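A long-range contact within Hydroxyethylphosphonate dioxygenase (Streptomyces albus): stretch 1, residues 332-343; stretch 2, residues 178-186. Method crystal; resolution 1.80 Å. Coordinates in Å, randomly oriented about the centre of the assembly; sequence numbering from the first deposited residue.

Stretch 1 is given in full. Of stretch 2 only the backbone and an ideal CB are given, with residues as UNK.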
# COMPACT_ATOMS: atom_id res chain seq x y z
N GLN A 332 3.60 -16.04 22.61
CA GLN A 332 3.63 -15.76 21.18
C GLN A 332 2.83 -16.81 20.42
O GLN A 332 3.10 -18.01 20.54
CB GLN A 332 5.07 -15.71 20.67
CG GLN A 332 5.22 -15.61 19.14
CD GLN A 332 6.66 -15.85 18.67
OE1 GLN A 332 7.62 -15.36 19.27
NE2 GLN A 332 6.81 -16.63 17.60
N LEU A 333 1.82 -16.37 19.66
CA LEU A 333 0.97 -17.28 18.92
C LEU A 333 1.40 -17.29 17.45
O LEU A 333 2.43 -16.71 17.07
CB LEU A 333 -0.50 -16.89 19.12
CG LEU A 333 -0.87 -16.66 20.59
CD1 LEU A 333 -2.31 -16.14 20.73
CD2 LEU A 333 -0.65 -17.94 21.40
N ALA A 334 0.63 -17.98 16.61
CA ALA A 334 1.08 -18.27 15.26
C ALA A 334 1.20 -16.99 14.43
O ALA A 334 0.36 -16.10 14.51
CB ALA A 334 0.11 -19.23 14.58
N GLY A 335 2.24 -16.93 13.60
CA GLY A 335 2.36 -15.86 12.64
C GLY A 335 3.23 -16.34 11.50
O GLY A 335 3.47 -17.54 11.35
N ASP A 336 3.74 -15.40 10.72
CA ASP A 336 4.57 -15.76 9.57
C ASP A 336 5.38 -14.56 9.12
O ASP A 336 4.86 -13.43 9.15
CB ASP A 336 3.72 -16.28 8.41
CG ASP A 336 4.57 -16.98 7.34
OD1 ASP A 336 4.94 -18.15 7.57
OD2 ASP A 336 4.84 -16.37 6.30
N PRO A 337 6.64 -14.75 8.71
CA PRO A 337 7.45 -13.61 8.25
C PRO A 337 6.97 -12.99 6.96
O PRO A 337 7.45 -11.90 6.60
CB PRO A 337 8.87 -14.20 8.07
CG PRO A 337 8.85 -15.51 8.85
CD PRO A 337 7.43 -15.99 8.84
N LEU A 338 6.07 -13.63 6.22
CA LEU A 338 5.46 -12.93 5.09
C LEU A 338 4.67 -11.73 5.57
O LEU A 338 4.50 -10.74 4.83
CB LEU A 338 4.56 -13.87 4.28
CG LEU A 338 3.87 -13.28 3.04
CD1 LEU A 338 4.82 -13.29 1.84
CD2 LEU A 338 2.56 -14.00 2.70
N HIS A 339 4.19 -11.78 6.81
CA HIS A 339 3.46 -10.70 7.46
C HIS A 339 4.22 -10.28 8.71
O HIS A 339 3.78 -10.56 9.84
CB HIS A 339 2.04 -11.13 7.80
CG HIS A 339 1.05 -10.83 6.71
ND1 HIS A 339 -0.31 -10.91 6.90
CD2 HIS A 339 1.24 -10.47 5.42
CE1 HIS A 339 -0.93 -10.59 5.77
NE2 HIS A 339 -0.01 -10.32 4.86
N PRO A 340 5.35 -9.59 8.55
CA PRO A 340 6.13 -9.20 9.73
C PRO A 340 5.38 -8.27 10.68
O PRO A 340 5.73 -8.22 11.86
CB PRO A 340 7.34 -8.49 9.12
CG PRO A 340 6.76 -7.87 7.82
CD PRO A 340 5.88 -9.00 7.31
N HIS A 341 4.36 -7.57 10.21
CA HIS A 341 3.61 -6.64 11.05
C HIS A 341 2.42 -7.28 11.73
O HIS A 341 1.62 -6.56 12.35
CB HIS A 341 3.17 -5.44 10.21
CG HIS A 341 4.26 -4.90 9.35
ND1 HIS A 341 5.41 -4.33 9.88
CD2 HIS A 341 4.42 -4.89 8.01
CE1 HIS A 341 6.20 -3.96 8.90
NE2 HIS A 341 5.64 -4.30 7.75
N THR A 342 2.27 -8.60 11.64
CA THR A 342 1.23 -9.31 12.37
C THR A 342 1.86 -9.90 13.63
O THR A 342 2.80 -10.70 13.54
CB THR A 342 0.59 -10.40 11.51
OG1 THR A 342 -0.16 -9.79 10.46
CG2 THR A 342 -0.36 -11.24 12.36
N THR A 343 1.36 -9.47 14.79
CA THR A 343 1.77 -10.03 16.08
C THR A 343 0.53 -10.61 16.74
O THR A 343 -0.48 -9.92 16.89
CB THR A 343 2.36 -8.96 17.01
OG1 THR A 343 3.46 -8.31 16.37
CG2 THR A 343 2.83 -9.57 18.35
N UNK A 178 -7.09 -25.99 23.60
CA UNK A 178 -7.08 -24.60 24.04
C UNK A 178 -5.68 -24.02 24.06
O UNK A 178 -4.75 -24.61 24.60
CB UNK A 178 -7.71 -24.48 25.43
N UNK A 179 -5.53 -22.84 23.44
CA UNK A 179 -4.26 -22.15 23.40
C UNK A 179 -3.41 -22.44 22.19
O UNK A 179 -2.39 -21.76 22.00
CB UNK A 179 -3.46 -22.50 24.66
N UNK A 180 -3.77 -23.43 21.37
CA UNK A 180 -3.14 -23.60 20.07
C UNK A 180 -3.62 -22.51 19.11
O UNK A 180 -4.62 -21.82 19.36
CB UNK A 180 -3.44 -24.99 19.50
N UNK A 181 -2.91 -22.38 18.00
CA UNK A 181 -3.26 -21.35 17.02
C UNK A 181 -2.63 -21.68 15.68
O UNK A 181 -1.68 -22.45 15.59
CB UNK A 181 -2.81 -19.97 17.49
N UNK A 182 -3.17 -21.07 14.63
CA UNK A 182 -2.66 -21.31 13.29
C UNK A 182 -2.82 -20.02 12.49
O UNK A 182 -3.72 -19.22 12.76
CB UNK A 182 -3.38 -22.48 12.62
N UNK A 183 -1.90 -19.81 11.56
CA UNK A 183 -1.93 -18.68 10.64
C UNK A 183 -1.93 -19.24 9.23
O UNK A 183 -1.20 -20.18 8.93
CB UNK A 183 -0.75 -17.73 10.86
N UNK A 184 -2.77 -18.68 8.35
CA UNK A 184 -3.04 -19.32 7.08
C UNK A 184 -3.17 -18.32 5.94
O UNK A 184 -3.60 -17.18 6.13
CB UNK A 184 -4.32 -20.16 7.18
N UNK A 185 -2.81 -18.79 4.74
CA UNK A 185 -2.68 -17.97 3.54
C UNK A 185 -4.03 -17.79 2.86
O UNK A 185 -4.96 -18.56 3.09
CB UNK A 185 -1.68 -18.60 2.57
N UNK A 186 -4.14 -16.78 2.00
CA UNK A 186 -5.38 -16.57 1.24
C UNK A 186 -5.78 -17.81 0.44
O UNK A 186 -4.94 -18.52 -0.11
CB UNK A 186 -5.22 -15.38 0.29

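Position 178 has nothing of stretch 1 within 5.5 Å of its ideal CB. Many residues would fit. It is Thr 178, which makes no contact here.

Position 179 has phi 93° and psi -11°. At these angles a CB would be jammed against the carbonyl O of position 178. That alone calls for glycine, and Gly 179 is found. Gly 179 O lies 4.2 Å from Leu 333 CD2.

Position 180 points its CA-to-CB bond away from stretch 1. A polar or charged residue would do, as would many others. It is Asp 180.

Position 181 begins the short strand 181-184, and its CB points toward stretch 1. The ideal CB of position 181 is 4.1 Å from Ala 334 N and 4.2 Å from Leu 333 CB. The space is tight, and a backbone N-H is on offer. A small residue fits, and one with an acceptor fits better; serine, alanine or perhaps cysteine could be considered. Ser 181 is deposited, with chi1 in p. Ala 334 N donates a hydrogen bond to Ser 181 OG at 3.0 Å. Ser 181 OG also packs 3.5 Å from Leu 333 CB.

Position 182 turns its CB away, as alternation along a strand predicts. Stretch 1 decides little, though a beta-branched residue suits the extended backbone. It is Val 182; Val 182 C lies 3.7 Å from Ala 334 CB.

Position 183 points toward stretch 1 again. The ideal CB of position 183 is 4.0 Å from Gly 335 CA and 4.1 Å from Ala 334 CB. Beyond it, Asp 336, Leu 338, His 339 and Thr 342 line a long space on one side and along its edge. A large, flat side chain would fill it; tryptophan, tyrosine and phenylalanine are candidates. Trp 183 is deposited, with chi1 in t, and has the largest covered area of either stretch. Asp 336 CB sits over one face, 3.6 Å from the centroid of the Trp 183 six-membered ring, in a CH-pi contact. The Trp 183 edge points toward the face of His 339 in an offset edge-to-face pair, with planes at 72°. Leu 338 CD2 packs near the ring plane, 4.2 Å from Trp 183 CH2.

Position 184 is out of reach and has room for a CB. Stretch 1 does not require the deposited Gly 184.

Position 185 directs its CB sideways. A longer apolar chain could still reach Leu 338. Leu 185 does so: Leu 185 CD2 is 3.9 Å from Leu 338 CD2.

Position 186 is out of reach. Its phi of -55° permits proline, and Pro 186 is found.

Stretch 2 178-186: TGDSVWGLP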
# COMPACT_ATOMS: atom_id res chain seq x y z
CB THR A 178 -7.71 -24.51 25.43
OG1 THR A 178 -9.04 -25.03 25.36
CG2 THR A 178 -7.76 -23.05 25.91
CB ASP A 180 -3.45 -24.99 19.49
CG ASP A 180 -2.91 -26.11 20.35
OD1 ASP A 180 -1.90 -25.88 21.04
OD2 ASP A 180 -3.47 -27.22 20.32
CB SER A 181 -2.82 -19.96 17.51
OG SER A 181 -1.41 -19.90 17.67
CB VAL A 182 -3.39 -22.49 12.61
CG1 VAL A 182 -4.88 -22.21 12.53
CG2 VAL A 182 -2.80 -22.80 11.22
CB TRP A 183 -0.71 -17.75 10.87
CG TRP A 183 -0.68 -16.50 10.01
CD1 TRP A 183 -1.13 -15.25 10.35
CD2 TRP A 183 -0.15 -16.39 8.69
NE1 TRP A 183 -0.91 -14.37 9.32
CE2 TRP A 183 -0.32 -15.04 8.28
CE3 TRP A 183 0.45 -17.30 7.80
CZ2 TRP A 183 0.09 -14.59 7.03
CZ3 TRP A 183 0.85 -16.84 6.56
CH2 TRP A 183 0.68 -15.50 6.19
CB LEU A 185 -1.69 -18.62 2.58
CG LEU A 185 -0.23 -18.53 3.01
CD1 LEU A 185 0.65 -19.36 2.07
CD2 LEU A 185 0.21 -17.08 3.04
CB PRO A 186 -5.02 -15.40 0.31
CG PRO A 186 -3.98 -14.64 1.04
CD PRO A 186 -3.16 -15.70 1.76
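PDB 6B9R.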